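Glycosyl hydrolase (Rhizobium leguminosarum bv. trifolii, PDB 5NDX) is a family 39 glycoside hydrolase, a bacterial orthologue of human alpha-L-iduronidase, and probably cleaves glycosidic bonds of iduronate-containing substrates. Local coordinates at residues A[3-8]-A[384-389]; A[92-97]-A[139-144]; A[424-429]-A[512-517]. The protein carries 2 engineered substitutions. All coordinates share one frame; numbering follows the deposited sequence.

Interaction 1. Residues A[3-8]-A[384-389]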
loop_
_atom_site.group_PDB
_atom_site.type_symbol
_atom_site.label_atom_id
_atom_site.label_comp_id
_atom_site.label_asym_id
_atom_site.label_seq_id
_atom_site.Cartn_x
_atom_site.Cartn_y
_atom_site.Cartn_z
ATOM N N GLU A 3 -15.790 27.834 -5.087
ATOM C CA GLU A 3 -17.019 27.311 -5.773
ATOM C C GLU A 3 -16.795 26.562 -7.095
ATOM O O GLU A 3 -17.427 25.510 -7.296
ATOM C CB GLU A 3 -18.130 28.338 -6.002
ATOM C CG GLU A 3 -19.459 27.605 -6.224
ATOM C CD GLU A 3 -20.645 28.518 -6.235
ATOM O OE1 GLU A 3 -21.646 28.258 -5.473
ATOM O OE2 GLU A 3 -20.544 29.496 -7.028
ATOM N N ARG A 4 -15.967 27.121 -7.984
ATOM C CA ARG A 4 -15.637 26.470 -9.248
ATOM C C ARG A 4 -14.217 26.765 -9.626
ATOM O O ARG A 4 -13.821 27.889 -9.604
ATOM C CB ARG A 4 -16.572 26.864 -10.391
ATOM C CG ARG A 4 -16.168 26.208 -11.698
ATOM C CD ARG A 4 -17.290 26.327 -12.663
ATOM N NE ARG A 4 -17.052 25.936 -14.057
ATOM C CZ ARG A 4 -16.688 26.752 -15.045
ATOM N NH1 ARG A 4 -16.352 28.023 -14.854
ATOM N NH2 ARG A 4 -16.646 26.265 -16.262
ATOM N N THR A 5 -13.477 25.752 -9.993
ATOM C CA THR A 5 -12.123 25.927 -10.453
ATOM C C THR A 5 -11.940 25.353 -11.844
ATOM O O THR A 5 -12.340 24.212 -12.085
ATOM C CB THR A 5 -11.115 25.260 -9.487
ATOM O OG1 THR A 5 -11.294 25.793 -8.172
ATOM C CG2 THR A 5 -9.689 25.553 -9.946
ATOM N N ARG A 6 -11.338 26.127 -12.745
ATOM C CA ARG A 6 -10.967 25.627 -14.085
ATOM C C ARG A 6 -9.530 25.158 -13.949
ATOM O O ARG A 6 -8.676 25.917 -13.491
ATOM C CB ARG A 6 -11.152 26.677 -15.235
ATOM C CG ARG A 6 -12.599 27.207 -15.440
ATOM C CD ARG A 6 -12.875 28.294 -16.556
ATOM N NE ARG A 6 -12.389 27.812 -17.869
ATOM C CZ ARG A 6 -13.098 27.563 -18.996
ATOM N NH1 ARG A 6 -14.426 27.784 -19.137
ATOM N NH2 ARG A 6 -12.428 27.096 -20.050
ATOM N N ILE A 7 -9.274 23.878 -14.239
ATOM C CA ILE A 7 -7.922 23.314 -14.177
ATOM C C ILE A 7 -7.523 22.866 -15.590
ATOM O O ILE A 7 -8.272 22.121 -16.213
ATOM C CB ILE A 7 -7.887 22.140 -13.218
ATOM C CG1 ILE A 7 -8.323 22.578 -11.811
ATOM C CG2 ILE A 7 -6.493 21.563 -13.091
ATOM C CD1 ILE A 7 -8.308 21.434 -10.808
ATOM N N ASN A 8 -6.381 23.345 -16.086
ATOM C CA ASN A 8 -5.820 22.915 -17.339
ATOM C C ASN A 8 -4.533 22.179 -17.052
ATOM O O ASN A 8 -3.611 22.708 -16.407
ATOM C CB ASN A 8 -5.525 24.062 -18.342
ATOM C CG ASN A 8 -4.879 23.506 -19.649
ATOM O OD1 ASN A 8 -5.548 22.947 -20.529
ATOM N ND2 ASN A 8 -3.548 23.572 -19.721
ATOM N N ALA A 384 -4.466 26.556 -12.788
ATOM C CA ALA A 384 -5.803 26.558 -12.261
ATOM C C ALA A 384 -6.264 27.992 -12.037
ATOM O O ALA A 384 -5.476 28.828 -11.676
ATOM C CB ALA A 384 -5.814 25.834 -10.970
ATOM N N GLU A 385 -7.534 28.261 -12.255
ATOM C CA GLU A 385 -8.104 29.544 -11.926
ATOM C C GLU A 385 -9.375 29.280 -11.145
ATOM O O GLU A 385 -10.290 28.640 -11.682
ATOM C CB GLU A 385 -8.381 30.373 -13.193
ATOM C CG GLU A 385 -9.054 31.762 -12.929
ATOM C CD GLU A 385 -8.371 32.718 -11.871
ATOM O OE1 GLU A 385 -7.123 32.873 -11.846
ATOM O OE2 GLU A 385 -9.097 33.352 -11.042
ATOM N N PRO A 386 -9.466 29.756 -9.899
ATOM C CA PRO A 386 -8.385 30.378 -9.161
ATOM C C PRO A 386 -7.241 29.408 -8.904
ATOM O O PRO A 386 -7.453 28.197 -8.992
ATOM C CB PRO A 386 -9.009 30.769 -7.811
ATOM C CG PRO A 386 -10.460 30.627 -8.007
ATOM C CD PRO A 386 -10.675 29.622 -9.100
ATOM N N PRO A 387 -6.044 29.935 -8.612
ATOM C CA PRO A 387 -4.935 29.036 -8.322
ATOM C C PRO A 387 -5.239 28.092 -7.173
ATOM O O PRO A 387 -6.008 28.406 -6.267
ATOM C CB PRO A 387 -3.779 29.989 -7.966
ATOM C CG PRO A 387 -4.086 31.226 -8.809
ATOM C CD PRO A 387 -5.599 31.351 -8.621
ATOM N N LEU A 388 -4.702 26.895 -7.275
ATOM C CA LEU A 388 -4.906 25.886 -6.243
ATOM C C LEU A 388 -4.149 26.337 -4.993
ATOM O O LEU A 388 -3.062 26.873 -5.110
ATOM C CB LEU A 388 -4.357 24.563 -6.720
ATOM C CG LEU A 388 -5.288 23.497 -7.245
ATOM C CD1 LEU A 388 -6.626 23.955 -7.761
ATOM C CD2 LEU A 388 -4.557 22.511 -8.155
ATOM N N ASP A 389 -4.712 26.064 -3.832
ATOM C CA ASP A 389 -4.042 26.325 -2.566
ATOM C C ASP A 389 -4.382 25.200 -1.590
ATOM O O ASP A 389 -5.197 25.384 -0.676
ATOM C CB ASP A 389 -4.508 27.679 -2.018
ATOM C CG ASP A 389 -3.667 28.154 -0.830
ATOM O OD1 ASP A 389 -2.767 27.447 -0.354
ATOM O OD2 ASP A 389 -3.944 29.240 -0.353
#
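Residues 3-8 and 384-389 pair two antiparallel strands of the beta sandwich that accompanies the catalytic barrel in this family. On one face of the sheet Ala384 CB sits between Thr5 and Ile7, touching Thr5 CG2 at 4.0 Å, and Leu388 comes in from the loop that follows. The Thr5 methyl stands anti to its own backbone N, which sends it across the strand gap. It also meets Leu388 CD1 at 4.1 Å and the carbonyl oxygen of Pro386. The hydroxyl of Thr5 turns beside its own backbone N and bonds to Arg2, which also holds Pro386 O and Pro387 O. Ile7 is extended (chi2 180°), so its CD1 reaches Leu388 CD1 at 4.3 Å. A cis peptide before Pro386 turns the chain right after the paired Glu385. On the other face, Arg6 and Glu385 diverge. Arg6 bends at chi3 (55°) and forms a salt bridge with Glu429 on strand 422-431. Its CG lies 3.7 Å above the plane of the Arg4 guanidinium, displaced from its centre. Two backbone bonds close the Arg6-Glu385 pair. Arg6 N meets Glu385 O at 2.9 Å from above the carbonyl plane; Glu385 N meets Arg6 O, also at 2.9 Å, in plane.

Interaction 2. Residues A[92-97]-A[139-144]. With 8U8 ((2~{R},3~{S},4~{S},5~{R},6~{S})-6-(4-methyl-2-oxidanylidene-chromen-7-yl)oxy-3,4,5-tris(oxidanyl)oxane-2-carboxylic acid), chain N.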
loop_
_atom_site.group_PDB
_atom_site.type_symbol
_atom_site.label_atom_id
_atom_site.label_comp_id
_atom_site.label_asym_id
_atom_site.label_seq_id
_atom_site.Cartn_x
_atom_site.Cartn_y
_atom_site.Cartn_z
ATOM N N PRO A 92 10.136 -7.985 0.727
ATOM C CA PRO A 92 10.211 -7.505 2.085
ATOM C C PRO A 92 11.014 -6.200 2.247
ATOM O O PRO A 92 12.096 -6.020 1.666
ATOM C CB PRO A 92 10.885 -8.668 2.809
ATOM C CG PRO A 92 11.677 -9.326 1.769
ATOM C CD PRO A 92 10.801 -9.292 0.576
ATOM N N PHE A 93 10.456 -5.308 3.048
ATOM C CA PHE A 93 11.193 -4.207 3.638
ATOM C C PHE A 93 11.552 -4.832 4.987
ATOM O O PHE A 93 10.749 -4.832 5.912
ATOM C CB PHE A 93 10.302 -2.961 3.728
ATOM C CG PHE A 93 10.970 -1.719 4.236
ATOM C CD1 PHE A 93 12.327 -1.644 4.505
ATOM C CD2 PHE A 93 10.189 -0.581 4.468
ATOM C CE1 PHE A 93 12.899 -0.477 4.998
ATOM C CE2 PHE A 93 10.756 0.577 4.969
ATOM C CZ PHE A 93 12.122 0.643 5.207
ATOM N N PHE A 94 12.733 -5.471 5.001
ATOM C CA PHE A 94 13.100 -6.526 5.943
ATOM C C PHE A 94 13.745 -5.885 7.167
ATOM O O PHE A 94 14.909 -5.473 7.111
ATOM C CB PHE A 94 14.109 -7.493 5.268
ATOM C CG PHE A 94 14.239 -8.839 5.934
ATOM C CD1 PHE A 94 14.619 -8.962 7.264
ATOM C CD2 PHE A 94 14.022 -9.995 5.217
ATOM C CE1 PHE A 94 14.722 -10.214 7.859
ATOM C CE2 PHE A 94 14.132 -11.247 5.814
ATOM C CZ PHE A 94 14.493 -11.351 7.128
ATOM N N GLU A 95 12.990 -5.798 8.249
ATOM C CA GLU A 95 13.520 -5.315 9.502
ATOM C C GLU A 95 14.274 -6.464 10.141
ATOM O O GLU A 95 13.706 -7.566 10.325
ATOM C CB GLU A 95 12.421 -4.853 10.457
ATOM C CG GLU A 95 11.537 -3.767 9.858
ATOM C CD GLU A 95 10.332 -3.488 10.742
ATOM O OE1 GLU A 95 9.328 -4.252 10.642
ATOM O OE2 GLU A 95 10.437 -2.541 11.558
ATOM N N LEU A 96 15.532 -6.209 10.464
ATOM C CA LEU A 96 16.385 -7.236 11.081
ATOM C C LEU A 96 16.051 -7.262 12.579
ATOM O O LEU A 96 16.704 -6.626 13.395
ATOM C CB LEU A 96 17.848 -6.921 10.804
ATOM C CG LEU A 96 18.210 -7.045 9.317
ATOM C CD1 LEU A 96 19.595 -6.482 9.010
ATOM C CD2 LEU A 96 18.075 -8.465 8.797
ATOM N N MET A 97 15.016 -8.015 12.924
ATOM C CA MET A 97 14.303 -7.802 14.137
ATOM C C MET A 97 13.638 -9.072 14.591
ATOM O O MET A 97 13.065 -9.829 13.793
ATOM C CB MET A 97 13.263 -6.731 13.833
ATOM C CG MET A 97 12.117 -6.530 14.794
ATOM S SD MET A 97 10.888 -5.334 14.125
ATOM C CE MET A 97 9.908 -5.168 15.616
ATOM N N TRP A 139 15.527 -6.070 -2.362
ATOM C CA TRP A 139 14.978 -5.873 -1.032
ATOM C C TRP A 139 15.662 -4.692 -0.372
ATOM O O TRP A 139 16.649 -4.199 -0.907
ATOM C CB TRP A 139 15.144 -7.084 -0.179
ATOM C CG TRP A 139 14.460 -8.317 -0.666
ATOM C CD1 TRP A 139 13.765 -8.479 -1.803
ATOM C CD2 TRP A 139 14.494 -9.591 -0.022
ATOM N NE1 TRP A 139 13.332 -9.793 -1.917
ATOM C CE2 TRP A 139 13.757 -10.486 -0.817
ATOM C CE3 TRP A 139 15.010 -10.045 1.204
ATOM C CZ2 TRP A 139 13.567 -11.815 -0.463
ATOM C CZ3 TRP A 139 14.807 -11.376 1.560
ATOM C CH2 TRP A 139 14.106 -12.238 0.734
ATOM N N TYR A 140 15.075 -4.183 0.721
ATOM C CA TYR A 140 15.744 -3.217 1.605
ATOM C C TYR A 140 15.772 -3.829 2.987
ATOM O O TYR A 140 14.820 -4.458 3.385
ATOM C CB TYR A 140 15.068 -1.838 1.609
ATOM C CG TYR A 140 15.143 -1.180 0.265
ATOM C CD1 TYR A 140 14.227 -1.481 -0.722
ATOM C CD2 TYR A 140 16.174 -0.308 -0.046
ATOM C CE1 TYR A 140 14.344 -0.929 -2.001
ATOM C CE2 TYR A 140 16.281 0.288 -1.319
ATOM C CZ TYR A 140 15.394 -0.046 -2.306
ATOM O OH TYR A 140 15.512 0.537 -3.584
ATOM N N PHE A 141 16.891 -3.659 3.690
ATOM C CA PHE A 141 17.050 -4.133 5.053
ATOM C C PHE A 141 17.097 -2.945 5.963
ATOM O O PHE A 141 17.674 -1.925 5.607
ATOM C CB PHE A 141 18.334 -4.945 5.207
ATOM C CG PHE A 141 18.296 -6.218 4.451
ATOM C CD1 PHE A 141 17.753 -7.358 5.041
ATOM C CD2 PHE A 141 18.671 -6.249 3.121
ATOM C CE1 PHE A 141 17.667 -8.548 4.325
ATOM C CE2 PHE A 141 18.561 -7.421 2.387
ATOM C CZ PHE A 141 18.066 -8.566 2.999
ATOM N N GLU A 142 16.492 -3.104 7.132
ATOM C CA GLU A 142 16.345 -2.024 8.103
ATOM C C GLU A 142 16.670 -2.496 9.493
ATOM O O GLU A 142 16.458 -3.664 9.831
ATOM C CB GLU A 142 14.877 -1.529 8.159
ATOM C CG GLU A 142 14.787 -0.108 8.638
ATOM C CD GLU A 142 13.367 0.415 8.752
ATOM O OE1 GLU A 142 12.454 -0.407 8.817
ATOM O OE2 GLU A 142 13.182 1.636 8.810
ATOM N N THR A 143 17.110 -1.568 10.314
ATOM C CA THR A 143 17.194 -1.823 11.754
ATOM C C THR A 143 15.829 -2.121 12.365
ATOM O O THR A 143 14.758 -1.743 11.847
ATOM C CB THR A 143 17.616 -0.595 12.557
ATOM O OG1 THR A 143 16.673 0.458 12.273
ATOM C CG2 THR A 143 19.005 -0.188 12.235
ATOM N N THR A 144 15.939 -2.758 13.518
ATOM C CA THR A 144 14.854 -3.204 14.352
ATOM C C THR A 144 14.099 -1.982 14.710
ATOM O O THR A 144 14.665 -0.899 14.981
ATOM C CB THR A 144 15.384 -3.937 15.659
ATOM O OG1 THR A 144 14.435 -4.890 16.154
ATOM C CG2 THR A 144 15.764 -2.940 16.765
HETATM C C15 8U8 N . 13.849 1.780 2.169
HETATM C C13 8U8 N . 14.185 2.376 0.951
HETATM C C14 8U8 N . 15.380 3.072 0.822
HETATM C C16 8U8 N . 15.750 3.597 -0.407
HETATM O O9 8U8 N . 16.780 4.254 -0.491
HETATM O O8 8U8 N . 14.915 3.504 -1.477
HETATM C C11 8U8 N . 13.775 2.789 -1.384
HETATM C C10 8U8 N . 13.055 2.668 -2.547
HETATM C C12 8U8 N . 13.379 2.221 -0.182
HETATM C C7 8U8 N . 12.193 1.486 -0.180
HETATM C C8 8U8 N . 11.456 1.370 -1.353
HETATM C C9 8U8 N . 11.880 1.948 -2.552
HETATM O O2 8U8 N . 11.123 1.787 -3.685
HETATM C C5 8U8 N . 11.751 1.969 -4.981
HETATM O O1 8U8 N . 11.591 3.385 -5.178
HETATM C C1 8U8 N . 11.977 3.946 -6.453
HETATM C C6 8U8 N . 13.519 3.801 -6.706
HETATM O O7 8U8 N . 14.285 3.704 -5.726
HETATM O O6 8U8 N . 13.885 3.728 -7.888
HETATM C C2 8U8 N . 11.147 3.215 -7.506
HETATM O O5 8U8 N . 11.411 3.708 -8.856
HETATM C C3 8U8 N . 11.404 1.693 -7.420
HETATM O O4 8U8 N . 10.555 1.065 -8.345
HETATM C C4 8U8 N . 11.040 1.181 -6.026
HETATM O O3 8U8 N . 11.364 -0.202 -5.871
#
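Phe94 and Phe141 lie side by side on the outer face of two neighbouring parallel strands of the TIM barrel, joined by a beta-alpha-beta crossover through helix 110-131. Their rings are oblique, and Phe94 CB touches Phe141 CD1 at 3.7 Å. Both rings pack on that helix. Leu96 CD2 also meets Phe141 CD1. At the start of the strands Pro92 lies over one face of Trp139, with CG 3.4 Å from the centroid of the six-membered ring, a CH-pi contact. Trp139 NE1 bonds to Glu135. Of three backbone bonds the outer two, such as Leu96 N-Glu142 O (2.8 Å, 174°), nearly follow the C=O axis; Glu142 N sits above the Phe94 carbonyl plane. On the inner face the ligand's coumarin covers one side of Tyr140, with 8U8 C12 3.5 Å above the ring plane. Phe93, its CG anti to the backbone N, brings CZ to 3.7 Å from 8U8 C15 and 3.8 Å from Glu142 CD. Further along, the engineered Gln146 occupies the predicted proton-donor position. Two buried carboxylates form the polar edge, and shared Arg57 probably offsets their repulsion: Glu95 OE2 and Glu142 OE1 are 4.0 Å apart, and each forms a salt bridge with Arg57 NH1.

Interaction 3. Residues A[424-429]-A[512-517]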
loop_
_atom_site.group_PDB
_atom_site.type_symbol
_atom_site.label_atom_id
_atom_site.label_comp_id
_atom_site.label_asym_id
_atom_site.label_seq_id
_atom_site.Cartn_x
_atom_site.Cartn_y
_atom_site.Cartn_z
ATOM N N THR A 424 -17.042 21.083 -4.346
ATOM C CA THR A 424 -16.726 22.134 -5.281
ATOM C C THR A 424 -16.939 21.594 -6.689
ATOM O O THR A 424 -16.944 20.386 -6.926
ATOM C CB THR A 424 -15.230 22.527 -5.448
ATOM O OG1 THR A 424 -14.296 21.710 -4.755
ATOM C CG2 THR A 424 -15.001 23.846 -5.269
ATOM N N ALA A 425 -16.946 22.516 -7.628
ATOM C CA ALA A 425 -17.045 22.212 -9.041
ATOM C C ALA A 425 -15.674 22.387 -9.689
ATOM O O ALA A 425 -14.994 23.384 -9.419
ATOM C CB ALA A 425 -18.068 23.131 -9.662
ATOM N N VAL A 426 -15.270 21.407 -10.506
ATOM C CA VAL A 426 -14.058 21.507 -11.284
ATOM C C VAL A 426 -14.386 21.262 -12.756
ATOM O O VAL A 426 -15.101 20.281 -13.121
ATOM C CB VAL A 426 -12.978 20.512 -10.806
ATOM C CG1 VAL A 426 -11.788 20.454 -11.721
ATOM C CG2 VAL A 426 -12.530 20.862 -9.393
ATOM N N ARG A 427 -13.889 22.166 -13.597
ATOM C CA ARG A 427 -13.869 21.933 -15.039
ATOM C C ARG A 427 -12.435 21.563 -15.348
ATOM O O ARG A 427 -11.536 22.384 -15.171
ATOM C CB ARG A 427 -14.264 23.137 -15.852
ATOM C CG ARG A 427 -14.242 22.902 -17.375
ATOM C CD ARG A 427 -14.456 24.193 -18.174
ATOM N NE ARG A 427 -14.313 23.882 -19.590
ATOM C CZ ARG A 427 -15.298 23.512 -20.416
ATOM N NH1 ARG A 427 -16.576 23.418 -20.052
ATOM N NH2 ARG A 427 -14.984 23.221 -21.657
ATOM N N LEU A 428 -12.231 20.319 -15.763
ATOM C CA LEU A 428 -10.897 19.810 -16.010
ATOM C C LEU A 428 -10.688 19.769 -17.512
ATOM O O LEU A 428 -11.464 19.149 -18.221
ATOM C CB LEU A 428 -10.746 18.410 -15.438
ATOM C CG LEU A 428 -9.413 17.693 -15.712
ATOM C CD1 LEU A 428 -8.296 18.421 -14.997
ATOM C CD2 LEU A 428 -9.493 16.266 -15.193
ATOM N N GLU A 429 -9.628 20.408 -17.962
ATOM C CA GLU A 429 -9.217 20.433 -19.361
ATOM C C GLU A 429 -7.844 19.784 -19.463
ATOM O O GLU A 429 -6.969 20.060 -18.670
ATOM C CB GLU A 429 -9.174 21.885 -19.861
ATOM C CG GLU A 429 -10.581 22.482 -19.844
ATOM C CD GLU A 429 -10.710 23.940 -20.267
ATOM O OE1 GLU A 429 -9.711 24.518 -20.720
ATOM O OE2 GLU A 429 -11.831 24.506 -20.168
ATOM N N LEU A 512 -16.545 18.002 -13.261
ATOM C CA LEU A 512 -16.567 17.109 -12.135
ATOM C C LEU A 512 -17.209 17.814 -10.959
ATOM O O LEU A 512 -16.911 18.950 -10.655
ATOM C CB LEU A 512 -15.150 16.724 -11.768
ATOM C CG LEU A 512 -14.311 15.982 -12.802
ATOM C CD1 LEU A 512 -12.855 16.003 -12.394
ATOM C CD2 LEU A 512 -14.811 14.552 -12.878
ATOM N N ASP A 513 -18.078 17.089 -10.294
ATOM C CA ASP A 513 -18.603 17.448 -8.980
ATOM C C ASP A 513 -17.692 16.765 -7.983
ATOM O O ASP A 513 -17.509 15.540 -8.041
ATOM C CB ASP A 513 -20.031 16.943 -8.862
ATOM C CG ASP A 513 -20.525 16.972 -7.430
ATOM O OD1 ASP A 513 -20.745 18.115 -6.921
ATOM O OD2 ASP A 513 -20.589 15.845 -6.816
ATOM N N VAL A 514 -17.089 17.536 -7.088
ATOM C CA VAL A 514 -15.978 17.054 -6.284
ATOM C C VAL A 514 -16.341 17.166 -4.788
ATOM O O VAL A 514 -16.114 18.179 -4.191
ATOM C CB VAL A 514 -14.711 17.845 -6.601
ATOM C CG1 VAL A 514 -13.554 17.357 -5.794
ATOM C CG2 VAL A 514 -14.368 17.730 -8.078
ATOM N N PRO A 515 -16.885 16.090 -4.195
ATOM C CA PRO A 515 -17.187 16.149 -2.761
ATOM C C PRO A 515 -15.969 16.238 -1.873
ATOM O O PRO A 515 -14.893 15.819 -2.261
ATOM C CB PRO A 515 -17.917 14.830 -2.483
ATOM C CG PRO A 515 -18.319 14.298 -3.829
ATOM C CD PRO A 515 -17.303 14.824 -4.807
ATOM N N LEU A 516 -16.174 16.825 -0.701
ATOM C CA LEU A 516 -15.224 16.811 0.390
ATOM C C LEU A 516 -15.745 15.796 1.419
ATOM O O LEU A 516 -16.836 15.994 1.973
ATOM C CB LEU A 516 -15.102 18.191 1.016
ATOM C CG LEU A 516 -14.240 18.291 2.280
ATOM C CD1 LEU A 516 -12.821 18.036 1.885
ATOM C CD2 LEU A 516 -14.389 19.696 2.907
ATOM N N PRO A 517 -15.010 14.726 1.721
ATOM C CA PRO A 517 -13.794 14.279 1.046
ATOM C C PRO A 517 -14.041 13.396 -0.171
ATOM O O PRO A 517 -15.085 12.754 -0.277
ATOM C CB PRO A 517 -13.107 13.438 2.107
ATOM C CG PRO A 517 -14.195 12.882 2.954
ATOM C CD PRO A 517 -15.374 13.826 2.850
HETATM O O HOH W 1 -19.954 20.399 -7.848
#
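Val426 (chi1 172°) and Val514 (chi1 -179°) share one rotamer: in each, CG1 is anti to the backbone N and CG2 is anti to the carbonyl carbon. The side chains cross obliquely, and the two CG2 methyls meet 3.9 Å apart across an antiparallel strand pair of the beta sandwich. Leu512 has its CG beside the backbone N, and Leu428 has its CG anti to it. Their tips come together more loosely, with Leu428 CD2 at 4.4 Å from Leu512 CD1. This apolar face is buried. Val426 also packs on Ile7 of strand 4-10, while Leu512 and Val514 lie against Leu411 and His413 of strand 407-413.

Two hydrogen-bonded pairs hold the backbones. In the Thr424-Val514 pair, Val514 N meets Thr424 O at 2.9 Å, nearly along the C=O axis. The return bond, Thr424 N to Val514 O, is longer at 3.1 Å, and its donor stands above the carbonyl plane. In the Val426-Leu512 pair, Val426 N points straight at Leu512 O (178°), and Leu512 N reaches Val426 O at 2.7 Å. Strand 508-516 is an outermost strand of this sheet.

The opposite face carries Ala425 and Asp513 and holds a water. This water donates to Asp513 OD1 at 2.6 Å and only weakly to Thr424 O, so it links the strands beside the backbone bonds. Asp513 OD2 forms a salt bridge with Arg423. Further along the same face Arg427 is extended as far as NE and ends beside Glu429. This carboxylate is shared, since Glu429 OE2 also forms a salt bridge with Arg6 of strand 4-10. Such double pairing would favour the charged form of the acid. Arg427 NE lies 2.6 Å from Glu429 OE2, in the guanidinium plane, and uses the anti lone pair of that oxygen.

Overall arrangement
The chain begins in the beta sandwich, and interaction 1 closes a very long loop by pairing 3-8 with 384-389. The TIM barrel lies inside this loop. Nested within it, interaction 2 closes a much shorter one, between the third and fourth barrel strands at the ligand pocket. Interaction 3 follows in series and closes the loop from 424-429 to 512-517. Interactions 1 and 3 touch, because strands 4-10 and 422-431 are neighbours in one sheet. Four strands thus run side by side: 378-385, 4-10, 422-431 and 508-516. Interaction 2 lies on the other side of the chain's centre, its centre about 43 Å from that of interaction 1.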